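Long-range contacts in mycolic acid synthase (Mycobacterium tuberculosis, PDB 1L1E), which probably converts a double bond at the proximal position of alpha mycolic acids into a cyclopropane ring, using a methylene group from S-adenosyl-L-methionine: residues Val91-Ser96 with Arg117-Gly122; Glu128-Ile133 with His155-Ala160; Leu165-Val170 with Thr278-Phe283; Val222-Ser227 with Gln282-Lys287. All coordinates share one frame; numbering follows the deposited sequence.

Interaction 1: Val91-Ser96 with Arg117-Gly122; sequences VGLTLS and RVLLEG. With SAH (S-adenosyl-L-homocysteine), chain D.
Strands 91-94 and 117-120 pair as the two parallel strands of a beta-alpha-beta unit, joined through helix 97-109, in the Rossmann-like sheet of an AdoMet-dependent methyltransferase. The case illustrates how such a fold builds its cofactor site just past the strand ends. The strand axes approach to 4.6 Å, 19° apart. L119 is gripped by both its backbone polar groups: its N donates to G92 O at 2.8 Å and its O accepts from T94 N, while G92 N bonds to R117 O. On one face of the sheet L93 and L119 lie side by side, L93 CD2 meeting L119 CD1 at 3.7 Å. V91 and R117 likewise point the same way, and V91 CG1 sits over one face of the guanidinium, whose NH2 forms a salt bridge with E128. On the other face V118 rests against helix 97-109.

Beyond T94 the chain turns to the ligand. T94 OG1, anti to its own backbone N (chi1 168°), accepts from S96 N at 2.9 Å, an ST turn, and has a weak hydrogen bond to O2' of S-adenosyl-L-homocysteine. L95 N donates to the same O2' at 3.2 Å, nearly straight (162°). S96 OG caps helix 97-109 through Q99 N. L95 packs between ligand and protein: its CD2 lies against G122 N at 3.7 Å, and its CD1 stands over the adenine face, 3.5 Å from C5. At the purine rim, G122 CA comes within 3.2 Å of adenine N1.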
# COMPACT_ATOMS: atom_id res chain seq x y z
N VAL A 91 9.22 13.32 -1.12
CA VAL A 91 8.27 13.83 -2.10
C VAL A 91 7.23 12.72 -2.22
O VAL A 91 7.59 11.55 -2.36
CB VAL A 91 8.91 14.06 -3.49
CG1 VAL A 91 7.85 14.55 -4.47
CG2 VAL A 91 10.02 15.09 -3.40
N GLY A 92 5.96 13.08 -2.15
CA GLY A 92 4.93 12.07 -2.25
C GLY A 92 3.86 12.42 -3.26
O GLY A 92 3.45 13.58 -3.38
N LEU A 93 3.40 11.42 -4.00
CA LEU A 93 2.35 11.62 -4.98
C LEU A 93 1.12 10.89 -4.50
O LEU A 93 1.22 9.80 -3.92
CB LEU A 93 2.76 11.06 -6.34
CG LEU A 93 4.19 11.36 -6.74
CD1 LEU A 93 4.51 10.69 -8.07
CD2 LEU A 93 4.36 12.86 -6.82
N THR A 94 -0.03 11.51 -4.72
CA THR A 94 -1.32 10.94 -4.36
C THR A 94 -2.37 11.49 -5.32
O THR A 94 -2.18 12.56 -5.90
CB THR A 94 -1.73 11.32 -2.91
OG1 THR A 94 -3.11 10.98 -2.72
CG2 THR A 94 -1.55 12.83 -2.66
N LEU A 95 -3.47 10.74 -5.48
CA LEU A 95 -4.59 11.14 -6.33
C LEU A 95 -5.73 11.64 -5.45
O LEU A 95 -6.78 12.02 -5.94
CB LEU A 95 -5.10 9.94 -7.14
CG LEU A 95 -4.19 9.30 -8.19
CD1 LEU A 95 -4.94 8.18 -8.92
CD2 LEU A 95 -3.76 10.36 -9.19
N SER A 96 -5.49 11.65 -4.14
CA SER A 96 -6.51 12.06 -3.19
C SER A 96 -6.39 13.49 -2.68
O SER A 96 -5.39 13.87 -2.07
CB SER A 96 -6.54 11.11 -1.98
OG SER A 96 -7.30 11.69 -0.93
N ARG A 117 7.85 17.59 0.06
CA ARG A 117 6.87 17.96 -0.95
C ARG A 117 5.81 16.90 -1.19
O ARG A 117 6.10 15.70 -1.19
CB ARG A 117 7.55 18.25 -2.28
CG ARG A 117 7.93 19.70 -2.54
CD ARG A 117 8.06 19.91 -4.05
NE ARG A 117 8.96 18.91 -4.64
CZ ARG A 117 8.92 18.50 -5.90
NH1 ARG A 117 8.03 18.99 -6.75
NH2 ARG A 117 9.78 17.59 -6.31
N VAL A 118 4.58 17.35 -1.39
CA VAL A 118 3.46 16.45 -1.67
C VAL A 118 2.80 17.01 -2.93
O VAL A 118 2.63 18.22 -3.06
CB VAL A 118 2.44 16.41 -0.51
CG1 VAL A 118 1.77 17.75 -0.33
CG2 VAL A 118 1.41 15.33 -0.77
N LEU A 119 2.46 16.13 -3.86
CA LEU A 119 1.86 16.57 -5.11
C LEU A 119 0.61 15.77 -5.47
O LEU A 119 0.60 14.54 -5.43
CB LEU A 119 2.88 16.45 -6.25
CG LEU A 119 4.26 17.09 -6.07
CD1 LEU A 119 5.25 16.44 -7.02
CD2 LEU A 119 4.19 18.60 -6.31
N LEU A 120 -0.45 16.49 -5.82
CA LEU A 120 -1.70 15.86 -6.22
C LEU A 120 -1.59 15.52 -7.71
O LEU A 120 -2.05 16.28 -8.57
CB LEU A 120 -2.87 16.83 -6.00
CG LEU A 120 -4.23 16.28 -6.41
CD1 LEU A 120 -4.67 15.21 -5.42
CD2 LEU A 120 -5.23 17.41 -6.48
N GLU A 121 -0.98 14.38 -8.01
CA GLU A 121 -0.81 13.95 -9.40
C GLU A 121 -0.37 12.49 -9.43
O GLU A 121 0.20 12.00 -8.46
CB GLU A 121 0.25 14.82 -10.10
CG GLU A 121 1.68 14.45 -9.71
CD GLU A 121 2.72 15.39 -10.28
OE1 GLU A 121 3.91 15.04 -10.24
OE2 GLU A 121 2.34 16.48 -10.77
N GLY A 122 -0.59 11.82 -10.56
CA GLY A 122 -0.20 10.42 -10.68
C GLY A 122 1.27 10.26 -11.01
O GLY A 122 1.94 11.22 -11.37
N SAH D . 0.78 4.12 0.81
CA SAH D . -0.21 4.60 1.77
CB SAH D . -1.60 4.72 1.10
CG SAH D . -2.15 3.45 0.44
SD SAH D . -3.77 3.67 -0.31
C SAH D . -0.31 3.65 2.98
O SAH D . 0.44 2.67 3.00
OXT SAH D . -1.15 3.88 3.86
C5' SAH D . -3.31 3.93 -2.06
C4' SAH D . -2.59 5.25 -2.35
O4' SAH D . -2.01 5.28 -3.69
C3' SAH D . -3.50 6.47 -2.29
O3' SAH D . -2.74 7.55 -1.71
C2' SAH D . -3.84 6.73 -3.73
O2' SAH D . -4.33 8.06 -3.93
C1' SAH D . -2.52 6.45 -4.38
N9 SAH D . -2.59 6.20 -5.84
C8 SAH D . -3.39 5.37 -6.56
N7 SAH D . -3.21 5.35 -7.84
C5 SAH D . -2.19 6.27 -8.02
C6 SAH D . -1.49 6.75 -9.17
N6 SAH D . -1.75 6.33 -10.42
N1 SAH D . -0.50 7.70 -8.98
C2 SAH D . -0.22 8.13 -7.72
N3 SAH D . -0.81 7.74 -6.57
C4 SAH D . -1.80 6.80 -6.79

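Interaction 2: Glu128-Ile133 with His155-Ala160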
# COMPACT_ATOMS: atom_id res chain seq x y z
N GLU A 128 11.27 13.55 -12.02
CA GLU A 128 12.41 14.17 -11.35
C GLU A 128 13.33 13.10 -10.80
O GLU A 128 12.87 12.05 -10.35
CB GLU A 128 11.94 15.05 -10.20
CG GLU A 128 11.06 16.20 -10.59
CD GLU A 128 10.44 16.85 -9.38
OE1 GLU A 128 11.14 16.94 -8.34
OE2 GLU A 128 9.27 17.28 -9.46
N PRO A 129 14.65 13.35 -10.83
CA PRO A 129 15.61 12.38 -10.31
C PRO A 129 15.53 12.25 -8.79
O PRO A 129 15.64 13.24 -8.07
CB PRO A 129 16.96 12.97 -10.75
CG PRO A 129 16.61 13.75 -11.98
CD PRO A 129 15.33 14.42 -11.58
N VAL A 130 15.31 11.04 -8.30
CA VAL A 130 15.27 10.78 -6.86
C VAL A 130 16.22 9.63 -6.58
O VAL A 130 16.59 8.89 -7.49
CB VAL A 130 13.85 10.42 -6.36
CG1 VAL A 130 12.90 11.57 -6.64
CG2 VAL A 130 13.37 9.13 -7.01
N ASP A 131 16.61 9.45 -5.32
CA ASP A 131 17.54 8.39 -4.96
C ASP A 131 16.91 7.02 -4.76
O ASP A 131 17.51 6.00 -5.12
CB ASP A 131 18.31 8.77 -3.69
CG ASP A 131 19.21 9.96 -3.88
OD1 ASP A 131 20.10 9.90 -4.76
OD2 ASP A 131 19.04 10.96 -3.15
N ARG A 132 15.72 7.01 -4.17
CA ARG A 132 15.03 5.76 -3.87
C ARG A 132 13.53 5.97 -4.01
O ARG A 132 13.06 7.11 -4.05
CB ARG A 132 15.34 5.34 -2.42
CG ARG A 132 16.82 5.18 -2.10
CD ARG A 132 17.43 4.00 -2.82
NE ARG A 132 18.75 3.64 -2.32
CZ ARG A 132 19.90 4.17 -2.75
NH1 ARG A 132 19.91 5.09 -3.71
NH2 ARG A 132 21.05 3.77 -2.22
N ILE A 133 12.79 4.87 -4.07
CA ILE A 133 11.34 4.92 -4.23
C ILE A 133 10.67 3.88 -3.36
O ILE A 133 11.20 2.78 -3.17
CB ILE A 133 10.92 4.66 -5.69
CG1 ILE A 133 11.44 5.78 -6.59
CG2 ILE A 133 9.39 4.57 -5.81
CD1 ILE A 133 11.23 5.47 -8.08
N HIS A 155 12.00 3.30 -13.20
CA HIS A 155 13.35 2.89 -13.53
C HIS A 155 14.20 4.07 -14.06
O HIS A 155 15.39 4.17 -13.76
CB HIS A 155 13.32 1.79 -14.60
CG HIS A 155 14.68 1.26 -14.96
ND1 HIS A 155 15.31 0.27 -14.24
CD2 HIS A 155 15.53 1.61 -15.95
CE1 HIS A 155 16.50 0.04 -14.76
NE2 HIS A 155 16.66 0.84 -15.80
N ARG A 156 13.59 4.95 -14.83
CA ARG A 156 14.31 6.08 -15.40
C ARG A 156 14.54 7.25 -14.43
O ARG A 156 15.34 8.14 -14.69
CB ARG A 156 13.58 6.55 -16.67
CG ARG A 156 13.62 5.49 -17.79
CD ARG A 156 12.81 5.87 -19.03
NE ARG A 156 13.00 4.91 -20.13
CZ ARG A 156 12.41 5.01 -21.32
NH1 ARG A 156 11.59 6.02 -21.58
NH2 ARG A 156 12.64 4.09 -22.26
N THR A 157 13.84 7.25 -13.30
CA THR A 157 14.01 8.32 -12.32
C THR A 157 15.06 7.95 -11.29
O THR A 157 15.64 8.83 -10.64
CB THR A 157 12.68 8.61 -11.60
OG1 THR A 157 12.21 7.41 -10.98
CG2 THR A 157 11.64 9.11 -12.58
N LEU A 158 15.31 6.66 -11.14
CA LEU A 158 16.27 6.14 -10.18
C LEU A 158 17.70 6.22 -10.69
O LEU A 158 17.93 6.21 -11.89
CB LEU A 158 15.96 4.68 -9.85
CG LEU A 158 14.67 4.42 -9.08
CD1 LEU A 158 14.40 2.92 -8.99
CD2 LEU A 158 14.79 5.05 -7.69
N PRO A 159 18.66 6.30 -9.77
CA PRO A 159 20.09 6.38 -10.11
C PRO A 159 20.67 4.98 -10.32
O PRO A 159 19.98 3.98 -10.11
CB PRO A 159 20.69 7.07 -8.90
CG PRO A 159 19.89 6.50 -7.78
CD PRO A 159 18.47 6.53 -8.32
N ALA A 160 21.93 4.93 -10.74
CA ALA A 160 22.62 3.66 -10.98
C ALA A 160 22.44 2.68 -9.82
O ALA A 160 22.16 1.50 -10.04
CB ALA A 160 24.09 3.91 -11.21
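V130 and T157 make the hydrogen bond across this contact, in which the lead-in to strand 132-136 meets the final turn of helix 147-157 and the loop that follows it. The setting is a beta-alpha-beta unit, with the chain going on from that loop into strand 163-170. V130 N donates to T157 O over 3.2 Å; the N-H points well at the oxygen (158°), but the donor stands 33° from the carbonyl plane. P129 CA adds a CA-H...O contact to the same oxygen, so two successive residues of the incoming chain lean on one carbonyl at the helix end. Within 128-133, R132 NH1 bonds to D131 O at 2.9 Å; the acceptor lies in the guanidinium plane, whereas the donor is above the carbonyl plane. R132 NE reaches L60 O, and D131 OD2 accepts from T67 N.

The apolar part centres on I133 and L158, which cross obliquely. L158 CD2 is 3.6 Å from both I133 CG1 and I133 CD1, lying alongside the CG1-CD1 bond. T157 crosses I133 at about a right angle, and its OG1, put between the backbone N and the carbonyl carbon by chi1 of 57°, comes 3.6 Å from I133 CD1 while bonding back to T154 O.

A third group is proline against carbonyls: P159 CD approaches V130 O at 3.1 Å and D131 O at 3.4 Å. The chemistry implies a junction held by a single cross-segment hydrogen bond, with carbon packing, one CA-H...O contact and the close approach of the proline ring to two carbonyl oxygens supplying the rest.

Interaction 3: Leu165-Val170 with Thr278-Phe283. With CO3 (carbonate ion), chain C.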
# COMPACT_ATOMS: atom_id res chain seq x y z
N LEU A 165 10.99 -0.15 -3.48
CA LEU A 165 10.35 -1.17 -2.67
C LEU A 165 8.91 -1.10 -3.14
O LEU A 165 8.24 -0.10 -2.93
CB LEU A 165 10.44 -0.85 -1.17
CG LEU A 165 9.85 -1.89 -0.19
CD1 LEU A 165 8.34 -1.91 -0.28
CD2 LEU A 165 10.42 -3.28 -0.50
N LEU A 166 8.45 -2.17 -3.78
CA LEU A 166 7.10 -2.25 -4.29
C LEU A 166 6.34 -3.23 -3.40
O LEU A 166 6.67 -4.41 -3.37
CB LEU A 166 7.13 -2.78 -5.73
CG LEU A 166 6.08 -2.36 -6.77
CD1 LEU A 166 5.88 -3.51 -7.76
CD2 LEU A 166 4.78 -2.00 -6.11
N HIS A 167 5.33 -2.74 -2.70
CA HIS A 167 4.52 -3.54 -1.80
C HIS A 167 3.12 -3.58 -2.40
O HIS A 167 2.49 -2.54 -2.60
CB HIS A 167 4.55 -2.87 -0.41
CG HIS A 167 3.48 -3.33 0.53
ND1 HIS A 167 3.72 -3.52 1.88
CD2 HIS A 167 2.16 -3.55 0.35
CE1 HIS A 167 2.59 -3.83 2.48
NE2 HIS A 167 1.63 -3.86 1.57
N THR A 168 2.63 -4.78 -2.69
CA THR A 168 1.32 -4.93 -3.31
C THR A 168 0.70 -6.30 -3.10
O THR A 168 1.40 -7.28 -2.86
CB THR A 168 1.44 -4.72 -4.84
OG1 THR A 168 1.92 -3.39 -5.10
CG2 THR A 168 0.10 -4.91 -5.52
N ILE A 169 -0.63 -6.33 -3.18
CA ILE A 169 -1.41 -7.54 -3.07
C ILE A 169 -1.08 -8.32 -4.34
O ILE A 169 -0.92 -7.73 -5.41
CB ILE A 169 -2.94 -7.22 -3.04
CG1 ILE A 169 -3.33 -6.67 -1.67
CG2 ILE A 169 -3.77 -8.46 -3.39
CD1 ILE A 169 -4.72 -6.05 -1.63
N VAL A 170 -0.95 -9.63 -4.23
CA VAL A 170 -0.68 -10.49 -5.40
C VAL A 170 -1.50 -11.77 -5.31
O VAL A 170 -1.97 -12.15 -4.24
CB VAL A 170 0.80 -10.87 -5.47
CG1 VAL A 170 1.73 -9.66 -5.61
CG2 VAL A 170 1.28 -11.63 -4.22
N THR A 278 -5.24 -15.21 -1.64
CA THR A 278 -4.52 -14.03 -2.07
C THR A 278 -3.31 -13.83 -1.16
O THR A 278 -3.24 -14.43 -0.09
CB THR A 278 -5.43 -12.78 -2.04
OG1 THR A 278 -5.91 -12.55 -0.71
CG2 THR A 278 -6.62 -12.98 -2.96
N ASP A 279 -2.35 -13.02 -1.59
CA ASP A 279 -1.14 -12.78 -0.79
C ASP A 279 -0.74 -11.31 -0.91
O ASP A 279 -1.32 -10.54 -1.69
CB ASP A 279 -0.00 -13.67 -1.32
CG ASP A 279 1.03 -14.02 -0.24
OD1 ASP A 279 1.43 -13.14 0.54
OD2 ASP A 279 1.45 -15.19 -0.19
N VAL A 280 0.26 -10.91 -0.12
CA VAL A 280 0.79 -9.55 -0.16
C VAL A 280 2.30 -9.70 -0.14
O VAL A 280 2.86 -10.29 0.79
CB VAL A 280 0.35 -8.71 1.06
CG1 VAL A 280 1.12 -7.39 1.09
CG2 VAL A 280 -1.14 -8.42 0.97
N ASP A 281 2.96 -9.17 -1.16
CA ASP A 281 4.40 -9.28 -1.30
C ASP A 281 5.11 -7.93 -1.36
O ASP A 281 4.55 -6.93 -1.81
CB ASP A 281 4.75 -10.04 -2.58
CG ASP A 281 4.71 -11.56 -2.42
OD1 ASP A 281 4.26 -12.06 -1.37
OD2 ASP A 281 5.12 -12.26 -3.37
N GLN A 282 6.35 -7.91 -0.89
CA GLN A 282 7.17 -6.72 -0.94
C GLN A 282 8.31 -7.11 -1.87
O GLN A 282 9.07 -8.04 -1.58
CB GLN A 282 7.74 -6.35 0.44
CG GLN A 282 6.72 -5.83 1.48
CD GLN A 282 7.38 -4.96 2.55
OE1 GLN A 282 8.57 -5.12 2.85
NE2 GLN A 282 6.62 -4.03 3.13
N PHE A 283 8.40 -6.42 -3.01
CA PHE A 283 9.44 -6.70 -3.98
C PHE A 283 10.52 -5.64 -3.91
O PHE A 283 10.24 -4.45 -3.98
CB PHE A 283 8.89 -6.68 -5.41
CG PHE A 283 7.79 -7.68 -5.67
CD1 PHE A 283 6.47 -7.36 -5.39
CD2 PHE A 283 8.08 -8.92 -6.24
CE1 PHE A 283 5.45 -8.26 -5.67
CE2 PHE A 283 7.06 -9.83 -6.52
CZ PHE A 283 5.74 -9.50 -6.24
C CO3 C . -1.74 -3.61 0.65
O1 CO3 C . -0.93 -3.81 -0.59
O2 CO3 C . -3.09 -3.38 0.56
O3 CO3 C . -1.14 -3.66 1.86
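L166 and F283, T168 and D281, and V170 and D279 are the hydrogen-bonded pairs of an antiparallel strand pair whose axes come within 4.4 Å at 149°, six N-H...O bonds in all. The polar side-chain link lies between H167 and Q282, a non-hydrogen-bonded pair. H167 CG is anti to the backbone N (chi1 163°), and Q282 NE2 donates to ND1 at 3.2 Å, near both the ring and amide planes although those planes are 62° apart. Across the ring, H167 NE2 donates to carbonate O3 at 2.8 Å. The second-shell glutamine, its OE1 bonded to K59 NZ, can thus fix the imidazole's rotation toward the ion. V280 CG1 lies 3.6 Å from H167 NE2, and V280 CG2 meets I169 CG1 at 3.9 Å. The carbonate, which C35 N also binds, is probably from the crystallisation liquor, yet its place is consistent with the bicarbonate thought to act as base in related cyclopropane synthases. On the opposite face V170 and F283 meet tip to tip, V170 CG1 touching the ring edge at CE1, 4.0 Å away.

Strand 132-136 flanks 163-170 on its other side, and 221-227 flanks 279-286. F273 of helix 256-274 and Y232 of helix 229-245 cover I169 and V280.

Interaction 4: Val222-Ser227 with Gln282-Lys287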
# COMPACT_ATOMS: atom_id res chain seq x y z
N VAL A 222 14.92 -8.16 -9.66
CA VAL A 222 14.18 -8.42 -8.44
C VAL A 222 15.12 -9.15 -7.50
O VAL A 222 15.30 -10.36 -7.61
CB VAL A 222 12.96 -9.31 -8.71
CG1 VAL A 222 12.21 -9.58 -7.42
CG2 VAL A 222 12.06 -8.64 -9.74
N THR A 223 15.73 -8.40 -6.58
CA THR A 223 16.69 -8.98 -5.65
C THR A 223 16.14 -9.57 -4.34
O THR A 223 16.86 -10.26 -3.61
CB THR A 223 17.78 -7.95 -5.30
OG1 THR A 223 17.16 -6.77 -4.75
CG2 THR A 223 18.57 -7.56 -6.55
N ALA A 224 14.88 -9.29 -4.05
CA ALA A 224 14.26 -9.80 -2.83
C ALA A 224 12.73 -9.78 -2.89
O ALA A 224 12.13 -8.91 -3.52
CB ALA A 224 14.75 -9.00 -1.62
N VAL A 225 12.11 -10.76 -2.25
CA VAL A 225 10.66 -10.83 -2.18
C VAL A 225 10.29 -11.37 -0.80
O VAL A 225 10.93 -12.30 -0.30
CB VAL A 225 10.05 -11.79 -3.23
CG1 VAL A 225 8.54 -11.55 -3.31
CG2 VAL A 225 10.70 -11.59 -4.58
N GLN A 226 9.28 -10.77 -0.19
CA GLN A 226 8.85 -11.20 1.14
C GLN A 226 7.34 -11.21 1.16
O GLN A 226 6.72 -10.23 0.77
CB GLN A 226 9.38 -10.24 2.22
CG GLN A 226 8.77 -10.47 3.61
CD GLN A 226 9.56 -9.73 4.70
OE1 GLN A 226 10.43 -8.92 4.40
NE2 GLN A 226 9.24 -10.01 5.97
N SER A 227 6.76 -12.32 1.59
CA SER A 227 5.30 -12.42 1.67
C SER A 227 4.83 -12.06 3.08
O SER A 227 5.50 -12.38 4.06
CB SER A 227 4.83 -13.82 1.30
OG SER A 227 5.41 -14.78 2.17
N GLN A 282 6.35 -7.91 -0.89
CA GLN A 282 7.17 -6.72 -0.94
C GLN A 282 8.31 -7.11 -1.87
O GLN A 282 9.07 -8.04 -1.58
CB GLN A 282 7.74 -6.35 0.44
CG GLN A 282 6.72 -5.83 1.48
CD GLN A 282 7.38 -4.96 2.55
OE1 GLN A 282 8.57 -5.12 2.85
NE2 GLN A 282 6.62 -4.03 3.13
N PHE A 283 8.40 -6.42 -3.01
CA PHE A 283 9.44 -6.70 -3.98
C PHE A 283 10.52 -5.64 -3.91
O PHE A 283 10.24 -4.45 -3.98
CB PHE A 283 8.89 -6.68 -5.41
CG PHE A 283 7.79 -7.68 -5.67
CD1 PHE A 283 6.47 -7.36 -5.39
CD2 PHE A 283 8.08 -8.92 -6.24
CE1 PHE A 283 5.45 -8.26 -5.67
CE2 PHE A 283 7.06 -9.83 -6.52
CZ PHE A 283 5.74 -9.50 -6.24
N THR A 284 11.76 -6.08 -3.75
CA THR A 284 12.85 -5.14 -3.73
C THR A 284 13.43 -5.21 -5.14
O THR A 284 13.84 -6.28 -5.60
CB THR A 284 13.93 -5.53 -2.70
OG1 THR A 284 13.34 -5.59 -1.39
CG2 THR A 284 15.05 -4.49 -2.71
N LEU A 285 13.42 -4.08 -5.83
CA LEU A 285 13.92 -4.02 -7.19
C LEU A 285 15.10 -3.05 -7.31
O LEU A 285 15.02 -1.90 -6.88
CB LEU A 285 12.80 -3.57 -8.12
CG LEU A 285 11.44 -4.22 -7.88
CD1 LEU A 285 10.42 -3.56 -8.78
CD2 LEU A 285 11.50 -5.71 -8.12
N GLU A 286 16.20 -3.53 -7.89
CA GLU A 286 17.38 -2.70 -8.07
C GLU A 286 17.57 -2.31 -9.53
O GLU A 286 17.43 -3.15 -10.42
CB GLU A 286 18.63 -3.45 -7.58
CG GLU A 286 18.71 -3.59 -6.07
CD GLU A 286 20.03 -4.16 -5.62
OE1 GLU A 286 21.07 -3.69 -6.11
OE2 GLU A 286 20.03 -5.08 -4.77
N LYS A 287 17.87 -1.04 -9.77
CA LYS A 287 18.07 -0.55 -11.13
C LYS A 287 19.31 -1.20 -11.73
O LYS A 287 20.18 -1.68 -11.00
CB LYS A 287 18.22 0.97 -11.14
CG LYS A 287 18.48 1.57 -12.51
CD LYS A 287 18.21 3.07 -12.55
CE LYS A 287 18.39 3.62 -13.96
NZ LYS A 287 17.84 4.99 -14.15
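T223 carries OG1 between its backbone N and carbonyl carbon (chi1 57°), which turns that hydroxyl to T284 O and E286 OE2; V222, with CG2 anti to the carbonyl carbon, sets that methyl against L285. T223 OG1 is 3.3 Å from E286 OE2, but which acceptor takes its proton is not settled, and either bond would be weak. E286 OE1 has a firmer partner in the salt bridge to R221. T223 and A224 both face T284, a classic beta bulge: T223 N bonds only weakly to T284 O, whereas T284 N gives a nearly straight bond (175°) to A224 O at 2.9 Å. Beyond it the antiparallel pairing resumes with mutual backbone bonds between Q226 and Q282.

V222 CG2 and L285 CD2 are tightly packed at 3.4 Å. V225 lies alongside F283, CG1 being 3.9 Å from CE2, and A224 CB sits 3.7 Å from T284 OG1.

Strand 221-227 is the outermost of the sheet within the chain. Helix 208-216 backs the V222, F283 and L285 face, while L55 of helix 45-58 touches Q226 and Q282 on the other.

All four contacts reach one sheet, and together they show how a fold spreads structural and ligand-binding tasks along it. Interaction 1 lines the nucleoside side of the cofactor pocket; its centre is about 21 Å from that of interaction 3, where the H167 side chain lies about 7 Å from the bound S-adenosyl-L-homocysteine. T278 there is about 6 Å, side chain to side chain, from C269, the probable active-site residue. The R117-E128 salt bridge ties interaction 1 to interaction 2, and a probable hydrogen bond, I133 O to L165 N at 2.9 Å, ties 2 to 3. Interactions 3 and 4 share Q282 and F283, and K287 NZ of interaction 4 makes probable hydrogen bonds to H155 O and L158 O of interaction 2, both 2.6 Å.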